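PDB 1A7S: azurocidin from Homo sapiens, which binds heparin, kills many Gram-negative bacteria, probably through affinity for their lipopolysaccharide, and attracts monocytes and fibroblasts, as a neutrophil granule homologue of the serine proteases. Local coordinates for residues 53-65 with 128-141. Sequence-based numbering, arbitrary orientation.
With EOH (ethanol), chain E; EOH (ethanol), chain K.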
ATOM      1  N   VAL A  53       7.883   0.141  10.908  1.00  8.94           N
ATOM      2  CA  VAL A  53       7.705  -0.472   9.608  1.00  8.82           C
ATOM      3  C   VAL A  53       8.348  -1.848   9.637  1.00  8.80           C
ATOM      4  O   VAL A  53       9.520  -1.927   9.966  1.00 10.63           O
ATOM      5  CB  VAL A  53       8.329   0.353   8.458  1.00  9.58           C
ATOM      6  CG1 VAL A  53       8.207  -0.381   7.135  1.00 13.09           C
ATOM      7  CG2 VAL A  53       7.692   1.733   8.409  1.00 11.77           C
ATOM      8  N   VAL A  54       7.592  -2.878   9.302  1.00  8.24           N
ATOM      9  CA  VAL A  54       8.082  -4.223   9.229  1.00  8.67           C
ATOM     10  C   VAL A  54       8.054  -4.725   7.795  1.00  8.01           C
ATOM     11  O   VAL A  54       7.001  -4.738   7.156  1.00  8.72           O
ATOM     12  CB  VAL A  54       7.239  -5.173  10.120  1.00  9.65           C
ATOM     13  CG1 VAL A  54       7.853  -6.578  10.115  1.00 11.79           C
ATOM     14  CG2 VAL A  54       7.170  -4.665  11.536  1.00 10.79           C
ATOM     15  N   LEU A  55       9.216  -5.105   7.297  1.00  8.21           N
ATOM     16  CA  LEU A  55       9.394  -5.720   5.980  1.00  7.62           C
ATOM     17  C   LEU A  55       9.726  -7.194   6.145  1.00  7.66           C
ATOM     18  O   LEU A  55      10.275  -7.590   7.193  1.00  8.59           O
ATOM     19  CB  LEU A  55      10.522  -5.018   5.239  1.00  8.12           C
ATOM     20  CG  LEU A  55      10.414  -3.493   5.076  1.00  9.27           C
ATOM     21  CD1 LEU A  55      11.603  -3.009   4.233  1.00 11.82           C
ATOM     22  CD2 LEU A  55       9.103  -3.117   4.457  1.00 11.04           C
ATOM     23  N   GLY A  56       9.491  -8.005   5.148  1.00  7.78           N
ATOM     24  CA  GLY A  56       9.805  -9.407   5.208  1.00  8.10           C
ATOM     25  C   GLY A  56       8.871 -10.249   6.064  1.00  8.03           C
ATOM     26  O   GLY A  56       9.179 -11.409   6.322  1.00  8.95           O
ATOM     27  N   ALA A  57       7.730  -9.692   6.486  1.00  8.28           N
ATOM     28  CA  ALA A  57       6.825 -10.463   7.313  1.00  8.65           C
ATOM     29  C   ALA A  57       5.973 -11.418   6.496  1.00  7.59           C
ATOM     30  O   ALA A  57       5.674 -11.167   5.333  1.00  9.40           O
ATOM     31  CB  ALA A  57       5.905  -9.526   8.064  1.00  9.37           C
ATOM     32  N   TYR A  58       5.519 -12.478   7.164  1.00  7.54           N
ATOM     33  CA  TYR A  58       4.530 -13.385   6.592  1.00  7.17           C
ATOM     34  C   TYR A  58       3.360 -13.485   7.566  1.00  7.21           C
ATOM     35  O   TYR A  58       2.238 -13.009   7.238  1.00  7.99           O
ATOM     36  CB  TYR A  58       5.114 -14.737   6.246  1.00  7.99           C
ATOM     37  CG  TYR A  58       4.129 -15.737   5.701  1.00  8.18           C
ATOM     38  CD1 TYR A  58       3.503 -15.426   4.506  1.00 10.59           C
ATOM     39  CD2 TYR A  58       3.822 -16.897   6.377  1.00  9.16           C
ATOM     40  CE1 TYR A  58       2.602 -16.224   3.926  1.00 11.32           C
ATOM     41  CE2 TYR A  58       2.842 -17.774   5.754  1.00 10.32           C
ATOM     42  CZ  TYR A  58       2.262 -17.368   4.567  1.00 11.11           C
ATOM     43  OH  TYR A  58       1.325 -18.231   3.921  1.00 13.46           O
ATOM     44  N   ASP A  59       3.564 -14.137   8.693  1.00  7.04           N
ATOM     45  CA  ASP A  59       2.532 -14.252   9.755  1.00  7.71           C
ATOM     46  C   ASP A  59       2.765 -13.171  10.792  1.00  7.60           C
ATOM     47  O   ASP A  59       3.788 -13.122  11.478  1.00  7.92           O
ATOM     48  CB  ASP A  59       2.731 -15.666  10.401  1.00  8.35           C
ATOM     49  CG  ASP A  59       1.818 -15.953  11.534  1.00  7.67           C
ATOM     50  OD1 ASP A  59       1.017 -15.059  11.957  1.00  8.65           O
ATOM     51  OD2 ASP A  59       1.847 -17.112  12.016  1.00  8.49           O
ATOM     52  N   LEU A  60       1.840 -12.221  10.887  1.00  7.49           N
ATOM     53  CA  LEU A  60       1.986 -11.119  11.766  1.00  8.02           C
ATOM     54  C   LEU A  60       2.279 -11.542  13.221  1.00  8.70           C
ATOM     55  O   LEU A  60       2.903 -10.775  13.942  1.00 10.41           O
ATOM     56  CB  LEU A  60       0.721 -10.235  11.787  1.00  8.43           C
ATOM     57  CG  LEU A  60       0.400  -9.436  10.566  1.00  9.56           C
ATOM     58  CD1 LEU A  60      -0.879  -8.670  10.683  1.00 10.67           C
ATOM     59  CD2 LEU A  60       1.559  -8.528  10.150  1.00 12.88           C
ATOM     60  N   ARG A  61       1.792 -12.688  13.644  1.00  8.24           N
ATOM     61  CA  ARG A  61       1.929 -13.133  15.004  1.00  9.11           C
ATOM     62  C   ARG A  61       3.210 -13.908  15.269  1.00 10.34           C
ATOM     63  O   ARG A  61       3.423 -14.317  16.443  1.00 15.09           O
ATOM     64  CB  ARG A  61       0.724 -13.959  15.459  1.00  9.85           C
ATOM     65  CG  ARG A  61      -0.595 -13.217  15.308  1.00 11.99           C
ATOM     66  CD  ARG A  61      -1.792 -14.084  15.758  1.00 14.89           C
ATOM     67  NE  ARG A  61      -1.874 -14.087  17.214  1.00 16.84           N
ATOM     68  CZ  ARG A  61      -2.729 -13.373  17.937  1.00 13.96           C
ATOM     69  NH1 ARG A  61      -3.802 -12.801  17.412  1.00 15.63           N
ATOM     70  NH2 ARG A  61      -2.573 -13.374  19.252  1.00 14.88           N
ATOM     71  N   ARG A  62       4.109 -13.995  14.333  1.00  8.81           N
ATOM     72  CA  ARG A  62       5.354 -14.791  14.462  1.00  8.63           C
ATOM     73  C   ARG A  62       6.538 -13.856  14.354  1.00 10.00           C
ATOM     74  O   ARG A  62       6.580 -12.906  13.602  1.00 11.04           O
ATOM     75  CB  ARG A  62       5.377 -15.866  13.376  1.00  8.94           C
ATOM     76  CG  ARG A  62       6.342 -17.025  13.597  1.00 10.52           C
ATOM     77  CD  ARG A  62       5.924 -18.000  14.654  1.00 10.52           C
ATOM     78  NE  ARG A  62       4.686 -18.673  14.251  1.00 10.39           N
ATOM     79  CZ  ARG A  62       3.910 -19.369  15.071  1.00 11.63           C
ATOM     80  NH1 ARG A  62       4.203 -19.522  16.352  1.00 12.78           N
ATOM     81  NH2 ARG A  62       2.742 -19.855  14.600  1.00 11.29           N
ATOM     82  N   ARG A  63       7.634 -14.206  15.090  1.00 10.17           N
ATOM     83  CA  ARG A  63       8.806 -13.347  15.103  1.00 11.12           C
ATOM     84  C   ARG A  63       9.574 -13.300  13.816  1.00 10.12           C
ATOM     85  O   ARG A  63      10.084 -12.253  13.402  1.00 11.22           O
ATOM     86  CB  ARG A  63       9.715 -13.660  16.320  1.00 14.53           C
ATOM     87  CG  ARG A  63       9.036 -13.394  17.636  1.00 24.14           C
ATOM     88  CD  ARG A  63       9.719 -13.980  18.823  1.00 31.58           C
ATOM     89  NE  ARG A  63      11.181 -13.769  18.807  1.00 38.31           N
ATOM     90  CZ  ARG A  63      11.934 -14.579  19.567  1.00 39.55           C
ATOM     91  NH1 ARG A  63      11.274 -15.188  20.588  1.00 46.86           N
ATOM     92  NH2 ARG A  63      13.170 -14.838  19.369  1.00 44.08           N
ATOM     93  N   GLU A  64       9.697 -14.423  13.129  1.00 10.18           N
ATOM     94  CA  GLU A  64      10.326 -14.518  11.831  1.00  9.97           C
ATOM     95  C   GLU A  64      11.632 -13.769  11.697  1.00 11.33           C
ATOM     96  O   GLU A  64      11.908 -13.018  10.750  1.00 10.99           O
ATOM     97  CB  GLU A  64       9.289 -13.972  10.793  1.00  9.28           C
ATOM     98  CG  GLU A  64       8.005 -14.685  10.806  1.00  8.49           C
ATOM     99  CD  GLU A  64       6.921 -14.154   9.901  1.00  7.82           C
ATOM    100  OE1 GLU A  64       6.892 -12.931   9.648  1.00  8.63           O
ATOM    101  OE2 GLU A  64       6.083 -15.007   9.434  1.00  8.03           O
ATOM    102  N   ARG A  65      12.579 -14.093  12.628  1.00 13.68           N
ATOM    103  CA  ARG A  65      13.801 -13.321  12.734  1.00 14.49           C
ATOM    104  C   ARG A  65      14.714 -13.331  11.575  1.00 14.05           C
ATOM    105  O   ARG A  65      15.478 -12.397  11.339  1.00 17.36           O
ATOM    106  CB  ARG A  65      14.537 -13.659  14.089  1.00 19.43           C
ATOM    107  CG  ARG A  65      13.825 -12.826  15.191  1.00 31.20           C
ATOM    108  CD  ARG A  65      13.473 -13.628  16.391  1.00 39.91           C
ATOM    109  NE  ARG A  65      13.981 -12.988  17.613  1.00 44.56           N
ATOM    110  CZ  ARG A  65      15.271 -13.254  17.971  1.00 49.36           C
ATOM    111  NH1 ARG A  65      16.139 -13.462  17.002  1.00 58.65           N
ATOM    112  NH2 ARG A  65      15.534 -13.427  19.239  1.00 56.60           N
ATOM    113  N   TRP A 128      -2.854  -7.567   4.883  1.00  6.78           N
ATOM    114  CA  TRP A 128      -3.200  -8.268   6.110  1.00  6.94           C
ATOM    115  C   TRP A 128      -4.544  -7.789   6.663  1.00  7.58           C
ATOM    116  O   TRP A 128      -4.885  -8.086   7.825  1.00  8.22           O
ATOM    117  CB  TRP A 128      -2.121  -8.129   7.143  1.00  7.13           C
ATOM    118  CG  TRP A 128      -0.845  -8.868   6.894  1.00  7.21           C
ATOM    119  CD1 TRP A 128      -0.617 -10.165   7.276  1.00  7.76           C
ATOM    120  CD2 TRP A 128       0.349  -8.421   6.274  1.00  7.69           C
ATOM    121  NE1 TRP A 128       0.658 -10.531   6.939  1.00  7.71           N
ATOM    122  CE2 TRP A 128       1.278  -9.488   6.324  1.00  7.71           C
ATOM    123  CE3 TRP A 128       0.734  -7.215   5.656  1.00  8.03           C
ATOM    124  CZ2 TRP A 128       2.554  -9.380   5.785  1.00  8.53           C
ATOM    125  CZ3 TRP A 128       2.021  -7.114   5.159  1.00  9.40           C
ATOM    126  CH2 TRP A 128       2.905  -8.200   5.242  1.00  8.91           C
ATOM    127  N   GLY A 129      -5.315  -7.039   5.872  1.00  7.04           N
ATOM    128  CA  GLY A 129      -6.564  -6.487   6.365  1.00  7.73           C
ATOM    129  C   GLY A 129      -7.623  -7.479   6.646  1.00  7.90           C
ATOM    130  O   GLY A 129      -7.514  -8.690   6.397  1.00  8.64           O
ATOM    131  N   SER A 130      -8.734  -6.982   7.237  1.00  8.15           N
ATOM    132  CA  SER A 130      -9.868  -7.824   7.571  1.00  9.01           C
ATOM    133  C   SER A 130     -10.649  -8.270   6.329  1.00  8.64           C
ATOM    134  O   SER A 130     -10.371  -7.859   5.200  1.00  8.57           O
ATOM    135  CB  SER A 130     -10.825  -7.011   8.465  1.00  9.18           C
ATOM    136  OG  SER A 130     -11.334  -5.890   7.743  1.00  9.33           O
ATOM    137  N   GLN A 131     -11.650  -9.081   6.570  1.00  9.97           N
ATOM    138  CA  GLN A 131     -12.577  -9.636   5.574  1.00 11.05           C
ATOM    139  C   GLN A 131     -13.913  -8.943   5.552  1.00 11.50           C
ATOM    140  O   GLN A 131     -14.750  -9.176   4.677  1.00 15.66           O
ATOM    141  CB  GLN A 131     -12.722 -11.123   5.599  1.00 12.76           C
ATOM    142  CG  GLN A 131     -11.474 -11.927   5.195  1.00 12.12           C
ATOM    143  CD  GLN A 131     -10.300 -11.657   6.084  1.00 12.15           C
ATOM    144  OE1 GLN A 131     -10.364 -11.974   7.264  1.00 15.08           O
ATOM    145  NE2 GLN A 131      -9.258 -10.997   5.585  1.00 11.42           N
ATOM    146  N   ARG A 132     -14.186  -8.116   6.544  1.00 10.72           N
ATOM    147  CA  ARG A 132     -15.402  -7.374   6.676  1.00 12.82           C
ATOM    148  C   ARG A 132     -15.103  -6.127   7.519  1.00 11.46           C
ATOM    149  O   ARG A 132     -14.193  -6.147   8.360  1.00 11.98           O
ATOM    150  CB  ARG A 132     -16.524  -8.191   7.314  1.00 15.86           C
ATOM    151  CG  ARG A 132     -16.313  -8.620   8.710  1.00 20.28           C
ATOM    152  CD  ARG A 132     -17.464  -9.384   9.370  1.00 23.75           C
ATOM    153  NE  ARG A 132     -17.170  -9.658  10.760  1.00 27.66           N
ATOM    154  CZ  ARG A 132     -17.286  -8.825  11.776  1.00 29.42           C
ATOM    155  NH1 ARG A 132     -17.979  -7.684  11.633  1.00 38.44           N
ATOM    156  NH2 ARG A 132     -16.835  -9.189  12.958  1.00 34.54           N
ATOM    157  N   SER A 133     -15.867  -5.091   7.320  1.00 12.48           N
ATOM    158  CA  SER A 133     -15.668  -3.875   8.118  1.00 14.93           C
ATOM    159  C   SER A 133     -15.901  -4.241   9.580  1.00 15.00           C
ATOM    160  O   SER A 133     -16.868  -4.845   9.929  1.00 18.33           O
ATOM    161  CB  SER A 133     -16.755  -2.877   7.609  1.00 18.64           C
ATOM    162  OG  SER A 133     -16.697  -1.767   8.538  1.00 24.36           O
ATOM    163  N   GLY A 134     -14.951  -3.866  10.433  1.00 15.95           N
ATOM    164  CA  GLY A 134     -14.967  -4.159  11.857  1.00 18.82           C
ATOM    165  C   GLY A 134     -14.513  -5.540  12.231  1.00 16.79           C
ATOM    166  O   GLY A 134     -14.490  -5.875  13.438  1.00 19.03           O
ATOM    167  N   GLY A 135     -14.078  -6.369  11.263  1.00 15.80           N
ATOM    168  CA  GLY A 135     -13.607  -7.695  11.616  1.00 13.96           C
ATOM    169  C   GLY A 135     -12.121  -7.742  11.912  1.00 11.98           C
ATOM    170  O   GLY A 135     -11.408  -6.750  11.841  1.00 13.34           O
ATOM    171  N   ARG A 136     -11.636  -8.842  12.389  1.00 11.31           N
ATOM    172  CA  ARG A 136     -10.253  -9.034  12.704  1.00 11.23           C
ATOM    173  C   ARG A 136      -9.396  -8.992  11.467  1.00  8.93           C
ATOM    174  O   ARG A 136      -9.802  -9.433  10.381  1.00 10.34           O
ATOM    175  CB  ARG A 136     -10.044 -10.436  13.390  1.00 12.50           C
ATOM    176  CG  ARG A 136     -10.810 -10.576  14.670  1.00 14.89           C
ATOM    177  CD  ARG A 136     -10.847 -12.070  15.136  1.00 17.63           C
ATOM    178  NE  ARG A 136      -9.495 -12.460  15.508  1.00 16.00           N
ATOM    179  CZ  ARG A 136      -9.203 -13.637  15.996  1.00 14.54           C
ATOM    180  NH1 ARG A 136     -10.152 -14.514  16.207  1.00 18.70           N
ATOM    181  NH2 ARG A 136      -7.974 -13.893  16.332  1.00 18.00           N
ATOM    182  N   LEU A 137      -8.169  -8.548  11.636  1.00  9.55           N
ATOM    183  CA  LEU A 137      -7.118  -8.645  10.629  1.00  8.56           C
ATOM    184  C   LEU A 137      -6.834 -10.121  10.353  1.00  8.56           C
ATOM    185  O   LEU A 137      -7.156 -11.007  11.138  1.00 10.33           O
ATOM    186  CB  LEU A 137      -5.846  -7.993  11.088  1.00 10.37           C
ATOM    187  CG  LEU A 137      -5.814  -6.503  11.385  1.00 11.18           C
ATOM    188  CD1 LEU A 137      -4.451  -6.132  11.941  1.00 16.37           C
ATOM    189  CD2 LEU A 137      -6.169  -5.661  10.199  1.00 14.45           C
ATOM    190  N   SER A 138      -6.171 -10.344   9.210  1.00  8.21           N
ATOM    191  CA  SER A 138      -5.669 -11.663   8.892  1.00  8.53           C
ATOM    192  C   SER A 138      -4.205 -11.751   9.293  1.00  8.25           C
ATOM    193  O   SER A 138      -3.393 -10.874   8.961  1.00  8.69           O
ATOM    194  CB  SER A 138      -5.773 -11.866   7.351  1.00 10.45           C
ATOM    195  OG  SER A 138      -5.118 -13.080   7.018  1.00 10.78           O
ATOM    196  N   ARG A 139      -3.838 -12.809  10.025  1.00  8.94           N
ATOM    197  CA  ARG A 139      -2.416 -12.949  10.397  1.00  7.95           C
ATOM    198  C   ARG A 139      -1.522 -13.240   9.217  1.00  7.19           C
ATOM    199  O   ARG A 139      -0.350 -12.904   9.217  1.00  7.80           O
ATOM    200  CB  ARG A 139      -2.228 -14.000  11.511  1.00  9.27           C
ATOM    201  CG  ARG A 139      -2.494 -15.445  11.067  1.00 10.18           C
ATOM    202  CD  ARG A 139      -2.560 -16.389  12.274  1.00 10.54           C
ATOM    203  NE  ARG A 139      -1.271 -16.507  12.918  1.00 10.23           N
ATOM    204  CZ  ARG A 139      -1.017 -17.274  13.990  1.00 11.90           C
ATOM    205  NH1 ARG A 139      -2.053 -17.723  14.719  1.00 15.14           N
ATOM    206  NH2 ARG A 139       0.177 -17.486  14.370  1.00 10.75           N
ATOM    207  N   PHE A 140      -2.089 -13.880   8.196  1.00  8.21           N
ATOM    208  CA  PHE A 140      -1.337 -14.153   6.943  1.00  8.61           C
ATOM    209  C   PHE A 140      -1.710 -13.119   5.912  1.00  8.49           C
ATOM    210  O   PHE A 140      -2.845 -12.589   5.872  1.00  9.40           O
ATOM    211  CB  PHE A 140      -1.691 -15.559   6.434  1.00  9.60           C
ATOM    212  CG  PHE A 140      -1.354 -16.673   7.405  1.00  9.60           C
ATOM    213  CD1 PHE A 140      -0.073 -16.938   7.777  1.00 10.74           C
ATOM    214  CD2 PHE A 140      -2.368 -17.396   7.999  1.00 11.84           C
ATOM    215  CE1 PHE A 140       0.212 -17.966   8.666  1.00 12.46           C
ATOM    216  CE2 PHE A 140      -2.094 -18.375   8.933  1.00 11.48           C
ATOM    217  CZ  PHE A 140      -0.811 -18.679   9.253  1.00 12.43           C
ATOM    218  N   PRO A 141      -0.835 -12.802   4.970  1.00  8.32           N
ATOM    219  CA  PRO A 141      -1.210 -11.919   3.898  1.00  8.17           C
ATOM    220  C   PRO A 141      -2.234 -12.648   2.974  1.00  7.77           C
ATOM    221  O   PRO A 141      -2.149 -13.860   2.856  1.00  8.39           O
ATOM    222  CB  PRO A 141       0.086 -11.604   3.158  1.00  8.73           C
ATOM    223  CG  PRO A 141       1.146 -12.413   3.836  1.00  9.51           C
ATOM    224  CD  PRO A 141       0.437 -13.478   4.660  1.00  9.29           C
TER
HETATM  225  C1  EOH E 417       6.974 -13.312   3.479  1.00 14.96           C
HETATM  226  C2  EOH E 417       5.656 -12.871   3.187  1.00 22.87           C
HETATM  227  O   EOH E 417       8.091 -13.213   4.336  1.00 21.95           O
HETATM  228  C1  EOH K 423     -14.104 -11.483  12.260  1.00 57.15           C
HETATM  229  C2  EOH K 423     -14.329 -10.907  13.647  1.00 59.69           C
HETATM  230  O   EOH K 423     -15.197 -11.113  11.372  1.00 61.31           O
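Asp59 and Leu60 run beside Phe140 and Arg139, with CA atoms of Asp59 and Phe140 4.8 Å apart, where the loop leaving strand 51-55 meets the loop between strands 122-127 and 142-148. One backbone bond joins them, Leu60 N to Arg139 O at 2.8 Å, just as Asp59 opens a type I turn ending at Arg62. The Trp128 indole adds a second link: its NE1 donates to Tyr58 O at 3.0 Å, with the oxygen lying in the ring plane. Leu60 CD2 sits over one face of that Trp128 indole, 3.8 Å from the centroid of the five-membered ring, a CH-pi contact; Pro141 CB, from the same loop, lies over the opposite face toward its rim. Arg139 grips Asp59 side-on in a salt bridge. Arg139 NE reaches Asp59 OD1 at 2.9 Å in a nearly straight bond (174°), while Arg139 NH2 takes the syn lone pair of Asp59 OD2. OD1 also accepts Arg61 N from the other face of the carboxylate, forming an Asx turn that should fix its rotation. Arg61 CD lies centrally over the Arg139 guanidinium. Tyr58 CB points away from 128-141, but chi1 of 178° swings the ring back, Tyr58 CE2 3.6 Å from Phe140 CD1 and CE1 against Pro141 CD; its hydroxyl is hydrogen-bonded to Ala7 O. Thus a loop of the closed six-stranded barrel packs on a loop of the second sheet, an interface between the two beta-barrel domains of the chymotrypsin-like fold.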